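PDB 1C3P: protein (hdlp (histone deacetylase-like protein)) from Aquifex aeolicus, which is a bacterial homologue of histone deacetylases that binds zinc and the inhibitors TSA and SAHA, and probably removes acetyl groups. Local coordinates for residues E55-F60 with D64-L69; L105-T110 with C142-P147; Y86-G89 with P94-Y97. All coordinates share one frame; numbering follows the deposited sequence.

Interaction 1: E55-F60 with D64-L69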
ATOM      1  N   GLU A  55      11.975   9.729 -17.029  1.00 25.65           N
ATOM      2  CA  GLU A  55      11.359   8.862 -18.027  1.00 25.08           C
ATOM      3  C   GLU A  55      10.420   7.852 -17.380  1.00 18.91           C
ATOM      4  O   GLU A  55       9.332   7.617 -17.884  1.00 17.43           O
ATOM      5  CB  GLU A  55      12.448   8.154 -18.835  1.00 25.40           C
ATOM      6  CG  GLU A  55      11.939   7.226 -19.915  1.00 48.95           C
ATOM      7  CD  GLU A  55      13.041   6.798 -20.878  1.00 64.21           C
ATOM      8  OE1 GLU A  55      12.766   5.947 -21.756  1.00 62.38           O
ATOM      9  OE2 GLU A  55      14.177   7.320 -20.768  1.00 58.22           O
ATOM     10  N   GLU A  56      10.834   7.260 -16.266  1.00 16.80           N
ATOM     11  CA  GLU A  56       9.976   6.308 -15.578  1.00 17.24           C
ATOM     12  C   GLU A  56       8.734   7.023 -15.043  1.00 15.95           C
ATOM     13  O   GLU A  56       7.622   6.496 -15.114  1.00 17.82           O
ATOM     14  CB  GLU A  56      10.762   5.611 -14.462  1.00 16.15           C
ATOM     15  CG  GLU A  56      11.942   4.794 -15.021  1.00 14.41           C
ATOM     16  CD  GLU A  56      12.839   4.253 -13.942  1.00 20.17           C
ATOM     17  OE1 GLU A  56      12.911   4.916 -12.880  1.00 17.12           O
ATOM     18  OE2 GLU A  56      13.486   3.194 -14.161  1.00 18.23           O
ATOM     19  N   LEU A  57       8.912   8.235 -14.521  1.00 17.53           N
ATOM     20  CA  LEU A  57       7.767   8.987 -14.017  1.00 16.34           C
ATOM     21  C   LEU A  57       6.774   9.308 -15.130  1.00 18.46           C
ATOM     22  O   LEU A  57       5.557   9.253 -14.927  1.00 17.27           O
ATOM     23  CB  LEU A  57       8.210  10.294 -13.356  1.00 13.86           C
ATOM     24  CG  LEU A  57       8.999  10.117 -12.044  1.00 15.24           C
ATOM     25  CD1 LEU A  57       9.418  11.489 -11.499  1.00 19.30           C
ATOM     26  CD2 LEU A  57       8.113   9.384 -11.013  1.00 15.14           C
ATOM     27  N   LEU A  58       7.300   9.654 -16.301  1.00 16.43           N
ATOM     28  CA  LEU A  58       6.451  10.008 -17.429  1.00 15.18           C
ATOM     29  C   LEU A  58       5.789   8.807 -18.095  1.00 21.19           C
ATOM     30  O   LEU A  58       5.052   8.965 -19.070  1.00 20.40           O
ATOM     31  CB  LEU A  58       7.235  10.840 -18.441  1.00 16.09           C
ATOM     32  CG  LEU A  58       7.772  12.153 -17.853  1.00 21.72           C
ATOM     33  CD1 LEU A  58       8.614  12.877 -18.897  1.00 31.92           C
ATOM     34  CD2 LEU A  58       6.637  13.022 -17.359  1.00 34.38           C
ATOM     35  N   LEU A  59       6.054   7.608 -17.584  1.00 13.50           N
ATOM     36  CA  LEU A  59       5.354   6.426 -18.099  1.00 15.58           C
ATOM     37  C   LEU A  59       3.869   6.602 -17.717  1.00 17.55           C
ATOM     38  O   LEU A  59       2.975   6.049 -18.358  1.00 18.02           O
ATOM     39  CB  LEU A  59       5.883   5.136 -17.453  1.00 18.98           C
ATOM     40  CG  LEU A  59       7.289   4.656 -17.824  1.00 22.57           C
ATOM     41  CD1 LEU A  59       7.698   3.479 -16.950  1.00 19.88           C
ATOM     42  CD2 LEU A  59       7.313   4.268 -19.314  1.00 26.71           C
ATOM     43  N   PHE A  60       3.610   7.358 -16.647  1.00 14.64           N
ATOM     44  CA  PHE A  60       2.239   7.600 -16.216  1.00 18.17           C
ATOM     45  C   PHE A  60       1.863   9.076 -16.044  1.00 16.45           C
ATOM     46  O   PHE A  60       0.863   9.540 -16.594  1.00 19.18           O
ATOM     47  CB  PHE A  60       1.927   6.865 -14.906  1.00 18.80           C
ATOM     48  CG  PHE A  60       0.530   7.130 -14.381  1.00 15.94           C
ATOM     49  CD1 PHE A  60      -0.589   6.787 -15.135  1.00 19.98           C
ATOM     50  CD2 PHE A  60       0.337   7.736 -13.140  1.00 18.09           C
ATOM     51  CE1 PHE A  60      -1.882   7.041 -14.667  1.00 18.72           C
ATOM     52  CE2 PHE A  60      -0.953   7.997 -12.659  1.00 19.19           C
ATOM     53  CZ  PHE A  60      -2.067   7.645 -13.434  1.00 18.43           C
ATOM     54  N   ASP A  64       3.869  18.523 -17.060  1.00 19.77           N
ATOM     55  CA  ASP A  64       3.537  19.758 -16.354  1.00 17.88           C
ATOM     56  C   ASP A  64       3.325  19.485 -14.856  1.00 21.90           C
ATOM     57  O   ASP A  64       3.741  20.285 -14.005  1.00 17.35           O
ATOM     58  CB  ASP A  64       2.271  20.403 -16.924  1.00 20.43           C
ATOM     59  CG  ASP A  64       1.047  19.499 -16.816  1.00 42.71           C
ATOM     60  OD1 ASP A  64      -0.092  20.012 -16.882  1.00 45.01           O
ATOM     61  OD2 ASP A  64       1.218  18.269 -16.681  1.00 51.77           O
ATOM     62  N   TYR A  65       2.668  18.369 -14.543  1.00 16.17           N
ATOM     63  CA  TYR A  65       2.414  17.990 -13.150  1.00 15.62           C
ATOM     64  C   TYR A  65       3.730  17.653 -12.443  1.00 15.27           C
ATOM     65  O   TYR A  65       3.992  18.171 -11.362  1.00 15.96           O
ATOM     66  CB  TYR A  65       1.434  16.792 -13.069  1.00 12.04           C
ATOM     67  CG  TYR A  65       1.237  16.270 -11.655  1.00 12.23           C
ATOM     68  CD1 TYR A  65       0.829  17.122 -10.620  1.00 14.73           C
ATOM     69  CD2 TYR A  65       1.487  14.927 -11.344  1.00 13.67           C
ATOM     70  CE1 TYR A  65       0.682  16.653  -9.306  1.00 18.23           C
ATOM     71  CE2 TYR A  65       1.345  14.447 -10.032  1.00 18.16           C
ATOM     72  CZ  TYR A  65       0.950  15.309  -9.020  1.00 16.88           C
ATOM     73  OH  TYR A  65       0.867  14.847  -7.720  1.00 14.59           O
ATOM     74  N   ILE A  66       4.554  16.808 -13.056  1.00 14.29           N
ATOM     75  CA  ILE A  66       5.833  16.434 -12.463  1.00 18.86           C
ATOM     76  C   ILE A  66       6.683  17.675 -12.282  1.00 25.20           C
ATOM     77  O   ILE A  66       7.265  17.852 -11.218  1.00 14.60           O
ATOM     78  CB  ILE A  66       6.601  15.408 -13.344  1.00 15.56           C
ATOM     79  CG1 ILE A  66       5.822  14.099 -13.387  1.00 19.68           C
ATOM     80  CG2 ILE A  66       8.014  15.170 -12.790  1.00 20.45           C
ATOM     81  CD1 ILE A  66       5.688  13.444 -12.000  1.00 29.11           C
ATOM     82  N   ASN A  67       6.750  18.542 -13.300  1.00 18.21           N
ATOM     83  CA  ASN A  67       7.570  19.750 -13.174  1.00 20.03           C
ATOM     84  C   ASN A  67       7.090  20.635 -12.038  1.00 15.87           C
ATOM     85  O   ASN A  67       7.902  21.286 -11.367  1.00 18.64           O
ATOM     86  CB  ASN A  67       7.615  20.569 -14.472  1.00 21.73           C
ATOM     87  CG  ASN A  67       8.429  19.894 -15.570  1.00 21.69           C
ATOM     88  OD1 ASN A  67       9.252  19.027 -15.306  1.00 23.97           O
ATOM     89  ND2 ASN A  67       8.207  20.310 -16.804  1.00 23.23           N
ATOM     90  N   THR A  68       5.782  20.641 -11.803  1.00 16.55           N
ATOM     91  CA  THR A  68       5.227  21.446 -10.730  1.00 20.34           C
ATOM     92  C   THR A  68       5.652  20.894  -9.370  1.00 16.66           C
ATOM     93  O   THR A  68       5.969  21.654  -8.459  1.00 18.79           O
ATOM     94  CB  THR A  68       3.692  21.509 -10.805  1.00 22.99           C
ATOM     95  OG1 THR A  68       3.308  22.152 -12.034  1.00 21.75           O
ATOM     96  CG2 THR A  68       3.141  22.314  -9.647  1.00 17.37           C
ATOM     97  N   LEU A  69       5.675  19.573  -9.234  1.00 14.82           N
ATOM     98  CA  LEU A  69       6.100  18.985  -7.969  1.00 15.20           C
ATOM     99  C   LEU A  69       7.563  19.343  -7.691  1.00 15.11           C
ATOM    100  O   LEU A  69       7.942  19.649  -6.556  1.00 13.30           O
ATOM    101  CB  LEU A  69       5.957  17.457  -7.996  1.00 16.87           C
ATOM    102  CG  LEU A  69       4.552  16.856  -8.092  1.00 14.76           C
ATOM    103  CD1 LEU A  69       4.638  15.344  -8.258  1.00 16.81           C
ATOM    104  CD2 LEU A  69       3.772  17.204  -6.846  1.00 17.26           C
TER
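Leu-57 and Leu-58 each set one methyl group against Ile-66, joining helix 54-57 and the residues after it to the longer helix 63-75 that follows in the chain. Just before them, Glu-56 is engaged elsewhere: its OE2 forms a salt bridge with Arg-50 and its OE1 accepts from the backbone N of Thr-53. Leu-57 points at helix 63-75 and carries the first half of the contact, its CD1 lying 4.1 Å from CG2 of Ile-66. The Leu-57 side chain also packs on Phe-100, Ser-104 and Thr-107 of helix 98-118. Leu-58, more open to solvent, approaches from the flank; with CG swung beside its own backbone N (chi1 -60°), it brings CD2 to 4.2 Å from CG1 of Ile-66. The two leucines thus meet different branches of one isoleucine. The chain turns through them, Leu-59 N bonding to Glu-56 O at 3.1 Å and Phe-60 N to Leu-57 O at 3.2 Å. Leu-59 and Phe-60 then pack on helix 146-156, and Phe-60 O accepts from Lys-135 NZ. Within helix 63-75, Thr-68 OG1 gives a 2.7 Å bond to Asp-64 O, whose other donor, Thr-68 N, arrives from the opposite face of the carbonyl plane. On the Tyr-65 ring, Leu-69 CG sits 4.0 Å above one face, toward the rim. No hydrogen bond runs between 55-60 and 64-69, while Glu-56, Asp-64 and Tyr-65 find polar partners elsewhere. The junction rests on methyl and methylene contacts; lacking a directional bond, it probably fixes the spacing of the two segments more than any precise orientation.

Interaction 2: L105-T110 with C142-P147. Unlike the reference sequence in segment 142-147: Asn-146 (reference Asp).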
ATOM      1  N   LEU A 105      11.697   8.533  -4.653  1.00 17.10           N
ATOM      2  CA  LEU A 105      12.484   7.445  -4.115  1.00 16.95           C
ATOM      3  C   LEU A 105      11.605   6.198  -3.926  1.00 14.81           C
ATOM      4  O   LEU A 105      12.017   5.075  -4.207  1.00 17.74           O
ATOM      5  CB  LEU A 105      13.104   7.900  -2.792  1.00 18.44           C
ATOM      6  CG  LEU A 105      14.308   7.139  -2.263  1.00 29.88           C
ATOM      7  CD1 LEU A 105      15.459   7.217  -3.297  1.00 20.25           C
ATOM      8  CD2 LEU A 105      14.730   7.759  -0.909  1.00 29.39           C
ATOM      9  N   ALA A 106      10.384   6.405  -3.462  1.00 19.28           N
ATOM     10  CA  ALA A 106       9.451   5.297  -3.252  1.00 12.39           C
ATOM     11  C   ALA A 106       9.068   4.680  -4.594  1.00 14.79           C
ATOM     12  O   ALA A 106       8.896   3.466  -4.708  1.00 13.58           O
ATOM     13  CB  ALA A 106       8.183   5.810  -2.516  1.00 11.58           C
ATOM     14  N   THR A 107       8.952   5.524  -5.611  1.00 13.67           N
ATOM     15  CA  THR A 107       8.563   5.070  -6.954  1.00 13.21           C
ATOM     16  C   THR A 107       9.708   4.348  -7.653  1.00 15.80           C
ATOM     17  O   THR A 107       9.497   3.327  -8.316  1.00 15.63           O
ATOM     18  CB  THR A 107       8.061   6.267  -7.777  1.00 14.95           C
ATOM     19  OG1 THR A 107       6.927   6.826  -7.090  1.00 15.72           O
ATOM     20  CG2 THR A 107       7.670   5.853  -9.210  1.00  9.51           C
ATOM     21  N   GLY A 108      10.920   4.867  -7.519  1.00 14.08           N
ATOM     22  CA  GLY A 108      12.040   4.182  -8.121  1.00 14.62           C
ATOM     23  C   GLY A 108      12.143   2.807  -7.467  1.00 20.05           C
ATOM     24  O   GLY A 108      12.518   1.833  -8.121  1.00 17.53           O
ATOM     25  N   SER A 109      11.804   2.722  -6.178  1.00 15.26           N
ATOM     26  CA  SER A 109      11.868   1.452  -5.444  1.00 14.54           C
ATOM     27  C   SER A 109      10.861   0.426  -5.984  1.00 15.56           C
ATOM     28  O   SER A 109      11.063  -0.800  -5.888  1.00 17.00           O
ATOM     29  CB  SER A 109      11.643   1.701  -3.947  1.00 15.58           C
ATOM     30  OG  SER A 109      12.681   2.507  -3.409  1.00 16.97           O
ATOM     31  N   THR A 110       9.762   0.919  -6.541  1.00 14.37           N
ATOM     32  CA  THR A 110       8.775   0.030  -7.130  1.00 12.89           C
ATOM     33  C   THR A 110       9.300  -0.489  -8.453  1.00 18.44           C
ATOM     34  O   THR A 110       9.082  -1.652  -8.777  1.00 16.30           O
ATOM     35  CB  THR A 110       7.430   0.739  -7.311  1.00 14.54           C
ATOM     36  OG1 THR A 110       6.796   0.818  -6.028  1.00 18.11           O
ATOM     37  CG2 THR A 110       6.540  -0.008  -8.326  1.00 12.91           C
ATOM     38  N   CYS A 142      -0.949  11.292  -1.557  1.00 16.77           N
ATOM     39  CA  CYS A 142      -0.062  10.791  -2.602  1.00 17.71           C
ATOM     40  C   CYS A 142       0.191  11.806  -3.719  1.00 18.09           C
ATOM     41  O   CYS A 142      -0.746  12.472  -4.186  1.00 16.60           O
ATOM     42  CB  CYS A 142      -0.656   9.517  -3.215  1.00 13.95           C
ATOM     43  SG  CYS A 142      -0.941   8.189  -2.026  1.00 16.63           S
ATOM     44  N   TYR A 143       1.456  11.910  -4.141  1.00 12.50           N
ATOM     45  CA  TYR A 143       1.845  12.820  -5.214  1.00 15.32           C
ATOM     46  C   TYR A 143       2.236  12.064  -6.479  1.00 17.35           C
ATOM     47  O   TYR A 143       2.038  12.561  -7.586  1.00 16.67           O
ATOM     48  CB  TYR A 143       3.022  13.712  -4.813  1.00 13.07           C
ATOM     49  CG  TYR A 143       2.832  14.430  -3.494  1.00 15.80           C
ATOM     50  CD1 TYR A 143       3.133  13.800  -2.288  1.00 15.48           C
ATOM     51  CD2 TYR A 143       2.356  15.743  -3.457  1.00 14.60           C
ATOM     52  CE1 TYR A 143       2.971  14.466  -1.060  1.00 11.99           C
ATOM     53  CE2 TYR A 143       2.188  16.416  -2.243  1.00 10.74           C
ATOM     54  CZ  TYR A 143       2.502  15.768  -1.050  1.00 20.89           C
ATOM     55  OH  TYR A 143       2.386  16.435   0.152  1.00 18.87           O
ATOM     56  N   ILE A 144       2.799  10.867  -6.316  1.00 14.93           N
ATOM     57  CA  ILE A 144       3.195  10.056  -7.460  1.00 14.17           C
ATOM     58  C   ILE A 144       2.574   8.677  -7.262  1.00 17.22           C
ATOM     59  O   ILE A 144       2.673   8.101  -6.175  1.00 14.72           O
ATOM     60  CB  ILE A 144       4.718   9.938  -7.533  1.00 14.87           C
ATOM     61  CG1 ILE A 144       5.329  11.346  -7.641  1.00 16.98           C
ATOM     62  CG2 ILE A 144       5.127   9.010  -8.673  1.00 13.55           C
ATOM     63  CD1 ILE A 144       6.857  11.387  -7.757  1.00 17.42           C
ATOM     64  N   ASN A 145       1.926   8.153  -8.300  1.00 13.46           N
ATOM     65  CA  ASN A 145       1.276   6.845  -8.198  1.00 16.09           C
ATOM     66  C   ASN A 145       2.268   5.753  -8.647  1.00 15.04           C
ATOM     67  O   ASN A 145       2.331   5.426  -9.834  1.00 15.72           O
ATOM     68  CB  ASN A 145       0.029   6.840  -9.093  1.00 14.50           C
ATOM     69  CG  ASN A 145      -0.905   5.688  -8.780  1.00 15.64           C
ATOM     70  OD1 ASN A 145      -0.493   4.534  -8.755  1.00 14.97           O
ATOM     71  ND2 ASN A 145      -2.167   6.003  -8.523  1.00 16.74           N
ATOM     72  N   ASN A 146       3.045   5.178  -7.726  1.00 12.34           N
ATOM     73  CA  ASN A 146       4.032   4.182  -8.165  1.00 15.31           C
ATOM     74  C   ASN A 146       3.358   2.928  -8.722  1.00 13.04           C
ATOM     75  O   ASN A 146       3.876   2.302  -9.642  1.00 14.76           O
ATOM     76  CB  ASN A 146       5.053   3.889  -7.054  1.00 15.81           C
ATOM     77  CG  ASN A 146       4.433   3.261  -5.839  1.00 15.25           C
ATOM     78  OD1 ASN A 146       4.519   2.054  -5.661  1.00 13.57           O
ATOM     79  ND2 ASN A 146       3.779   4.075  -5.003  1.00 10.85           N
ATOM     80  N   PRO A 147       2.201   2.524  -8.165  1.00 14.28           N
ATOM     81  CA  PRO A 147       1.609   1.335  -8.793  1.00 13.51           C
ATOM     82  C   PRO A 147       1.332   1.569 -10.308  1.00 18.86           C
ATOM     83  O   PRO A 147       1.566   0.675 -11.140  1.00 16.24           O
ATOM     84  CB  PRO A 147       0.319   1.141  -8.005  1.00 14.44           C
ATOM     85  CG  PRO A 147       0.741   1.603  -6.600  1.00 12.32           C
ATOM     86  CD  PRO A 147       1.409   2.934  -6.988  1.00  7.62           C
TER
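Asn-146, in the first turn of helix 146-156, reaches across to Thr-107 and Thr-110 of helix 98-118, tying together two helices of the α/β fold of the histone deacetylase family. It stands where the reference sequence has aspartate. Its CB lies 3.5 Å from Thr-107 OG1 and 3.7 Å from Thr-110 OG1. Chi1 of 64° folds CG between the backbone N and the carbonyl carbon, turning the amide toward Thr-110. CG is then 3.4 Å from Thr-110 OG1, and at the tip OD1 accepts a 2.6 Å hydrogen bond from that hydroxyl. The donor stands above the amide plane, 37° out of it, with a C=O...donor angle of 120°. OD1 also accepts from Gly-129 N, while Thr-110 OG1 accepts from Asn-125 ND2, so a buried chain of hydrogen bonds runs from Asn-125 through Thr-110 to Asn-146. With a valine in place of Thr-110, OD1 would probably lose one of its donors, keeping Gly-129 N, and Asn-125 ND2 would lose this oxygen as an acceptor. Nearby, Asn-145 is the N-cap of helix 146-156, its OD1 receiving Ala-148 N. This junction is not remote from the metal site: the Asn-146 side chain is about 11 Å from that of Asp-168, a zinc ligand, although no zinc is bound in this model. One helical turn before Thr-110, Thr-107 bonds through OG1 to Ser-103 O of its own helix; its contacts with Ile-144 and Asn-146 are van der Waals. Ile-144 lies across it at about a right angle, pressing CG2 to 3.2 Å from that OG1 and to 4.1 Å from Thr-107 CG2.

Interaction 3: Y86-G89 with P94-Y97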
ATOM      1  N   TYR A  86      -3.461  21.206  -9.427  1.00 19.45           N
ATOM      2  CA  TYR A  86      -2.758  19.974  -9.070  1.00 14.26           C
ATOM      3  C   TYR A  86      -3.023  19.434  -7.681  1.00 19.03           C
ATOM      4  O   TYR A  86      -2.430  18.417  -7.290  1.00 19.18           O
ATOM      5  CB  TYR A  86      -1.264  20.211  -9.241  1.00 14.95           C
ATOM      6  CG  TYR A  86      -0.908  20.620 -10.649  1.00 19.76           C
ATOM      7  CD1 TYR A  86      -1.091  19.737 -11.716  1.00 18.83           C
ATOM      8  CD2 TYR A  86      -0.357  21.878 -10.913  1.00 18.14           C
ATOM      9  CE1 TYR A  86      -0.726  20.090 -13.013  1.00 20.29           C
ATOM     10  CE2 TYR A  86       0.007  22.241 -12.195  1.00 22.66           C
ATOM     11  CZ  TYR A  86      -0.179  21.339 -13.241  1.00 22.61           C
ATOM     12  OH  TYR A  86       0.182  21.699 -14.508  1.00 23.68           O
ATOM     13  N   ASN A  87      -3.883  20.126  -6.937  1.00 17.59           N
ATOM     14  CA  ASN A  87      -4.283  19.712  -5.578  1.00 18.07           C
ATOM     15  C   ASN A  87      -3.093  19.717  -4.614  1.00 24.24           C
ATOM     16  O   ASN A  87      -3.056  18.946  -3.648  1.00 18.57           O
ATOM     17  CB  ASN A  87      -4.909  18.301  -5.635  1.00 23.87           C
ATOM     18  CG  ASN A  87      -5.939  18.052  -4.525  1.00 30.67           C
ATOM     19  OD1 ASN A  87      -6.384  16.911  -4.308  1.00 31.55           O
ATOM     20  ND2 ASN A  87      -6.337  19.111  -3.841  1.00 20.18           N
ATOM     21  N   ILE A  88      -2.132  20.603  -4.868  1.00 18.80           N
ATOM     22  CA  ILE A  88      -0.942  20.717  -4.020  1.00 18.55           C
ATOM     23  C   ILE A  88      -1.015  21.904  -3.064  1.00 14.36           C
ATOM     24  O   ILE A  88      -1.510  22.956  -3.439  1.00 21.93           O
ATOM     25  CB  ILE A  88       0.323  20.921  -4.895  1.00 26.44           C
ATOM     26  CG1 ILE A  88       0.577  19.666  -5.712  1.00 36.30           C
ATOM     27  CG2 ILE A  88       1.538  21.206  -4.025  1.00 43.71           C
ATOM     28  CD1 ILE A  88       0.801  18.483  -4.849  1.00 24.08           C
ATOM     29  N   GLY A  89      -0.514  21.734  -1.842  1.00 18.71           N
ATOM     30  CA  GLY A  89      -0.491  22.857  -0.920  1.00 20.23           C
ATOM     31  C   GLY A  89      -1.413  22.815   0.275  1.00 20.85           C
ATOM     32  O   GLY A  89      -1.111  23.455   1.281  1.00 25.47           O
ATOM     33  N   PRO A  94       0.421  18.607   1.231  1.00 25.45           N
ATOM     34  CA  PRO A  94       1.238  19.779   1.557  1.00 23.05           C
ATOM     35  C   PRO A  94       2.554  19.885   0.827  1.00 26.51           C
ATOM     36  O   PRO A  94       3.031  18.927   0.248  1.00 17.36           O
ATOM     37  CB  PRO A  94       1.490  19.613   3.058  1.00 28.71           C
ATOM     38  CG  PRO A  94       0.432  18.618   3.502  1.00 40.02           C
ATOM     39  CD  PRO A  94       0.459  17.663   2.360  1.00 23.03           C
ATOM     40  N   VAL A  95       3.144  21.074   0.868  1.00 21.12           N
ATOM     41  CA  VAL A  95       4.465  21.262   0.297  1.00 17.00           C
ATOM     42  C   VAL A  95       5.451  20.666   1.320  1.00 17.42           C
ATOM     43  O   VAL A  95       5.370  20.978   2.505  1.00 23.43           O
ATOM     44  CB  VAL A  95       4.768  22.765   0.110  1.00 25.15           C
ATOM     45  CG1 VAL A  95       6.249  22.977  -0.197  1.00 27.19           C
ATOM     46  CG2 VAL A  95       3.927  23.315  -1.034  1.00 17.37           C
ATOM     47  N   SER A  96       6.340  19.780   0.878  1.00 18.84           N
ATOM     48  CA  SER A  96       7.365  19.185   1.753  1.00 21.77           C
ATOM     49  C   SER A  96       8.359  18.417   0.877  1.00 29.09           C
ATOM     50  O   SER A  96       8.126  18.251  -0.326  1.00 27.12           O
ATOM     51  CB  SER A  96       6.764  18.205   2.760  1.00 23.11           C
ATOM     52  OG  SER A  96       6.627  16.914   2.194  1.00 24.43           O
ATOM     53  N   TYR A  97       9.465  17.940   1.451  1.00 17.51           N
ATOM     54  CA  TYR A  97      10.395  17.190   0.621  1.00 20.69           C
ATOM     55  C   TYR A  97       9.941  15.756   0.347  1.00 20.12           C
ATOM     56  O   TYR A  97      10.622  14.989  -0.329  1.00 19.76           O
ATOM     57  CB  TYR A  97      11.816  17.233   1.189  1.00 21.82           C
ATOM     58  CG  TYR A  97      12.437  18.609   1.022  1.00 22.72           C
ATOM     59  CD1 TYR A  97      12.268  19.607   1.986  1.00 28.47           C
ATOM     60  CD2 TYR A  97      13.127  18.932  -0.146  1.00 19.74           C
ATOM     61  CE1 TYR A  97      12.775  20.899   1.788  1.00 24.45           C
ATOM     62  CE2 TYR A  97      13.638  20.219  -0.356  1.00 21.63           C
ATOM     63  CZ  TYR A  97      13.459  21.193   0.611  1.00 23.13           C
ATOM     64  OH  TYR A  97      13.965  22.459   0.391  1.00 28.54           O
TER
HETATM   65  O   HOH W   1       1.859  23.315   2.071  1.00 19.87           O
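Gly-89 meets Pro-94 and Val-95 through backbone atoms, and neither the ring of Tyr-86 nor that of Tyr-97 takes part. The contact brings two parts of an irregular loop side by side, the one that connects helix 82-86 to helix 98-118 in the histone deacetylase fold. Gly-89 C lies 4.2 Å from Pro-94 CA, and Gly-89 CA lies 4.4 Å from Val-95 N. The loop leaves the first helix at Asn-87, which has positive phi and whose O accepts from Asn-93 ND2. Gly-89 follows with phi 110°, where any CB would be jammed against the carbonyl O of the preceding residue; the turn itself therefore calls for glycine. Alongside the backbone contact, Ile-88 and Val-95 touch methyl to methyl, CG2 to CG2 at 4.4 Å, a loose apolar meeting. Val-95 has CG1 anti to its backbone N (chi1 168°), which leaves CG2 as the branch facing Ile-88. Further on, Ser-96 OG caps Ala-98 N at the start of helix 98-118. No direct hydrogen bond links 86-89 with 94-97; one water does so instead, donating to Gly-89 O at 3.1 Å and accepting from Val-95 N at 2.8 Å.

Overall arrangement
Along the chain interaction 1 comes first, interaction 3 next, and interaction 2 spans further, from helix 98-118 to the start of helix 146-156. All lie on one side of the chain's centre within the histone deacetylase domain; the centres of interactions 1 and 2, 1 and 3, and 2 and 3 are about 11, 15 and 16 Å apart. Tyr-143 joins them: its O accepts from Tyr-65 OH, and its OH bonds to Pro-94 O. Leu-57 packs on Ile-144, and Leu-69 on Ile-88. Interaction 2 is the innermost, nearest the zinc ligands; the other two lie further out, in helices 54-57 and 63-75 and in the loop before helix 98-118.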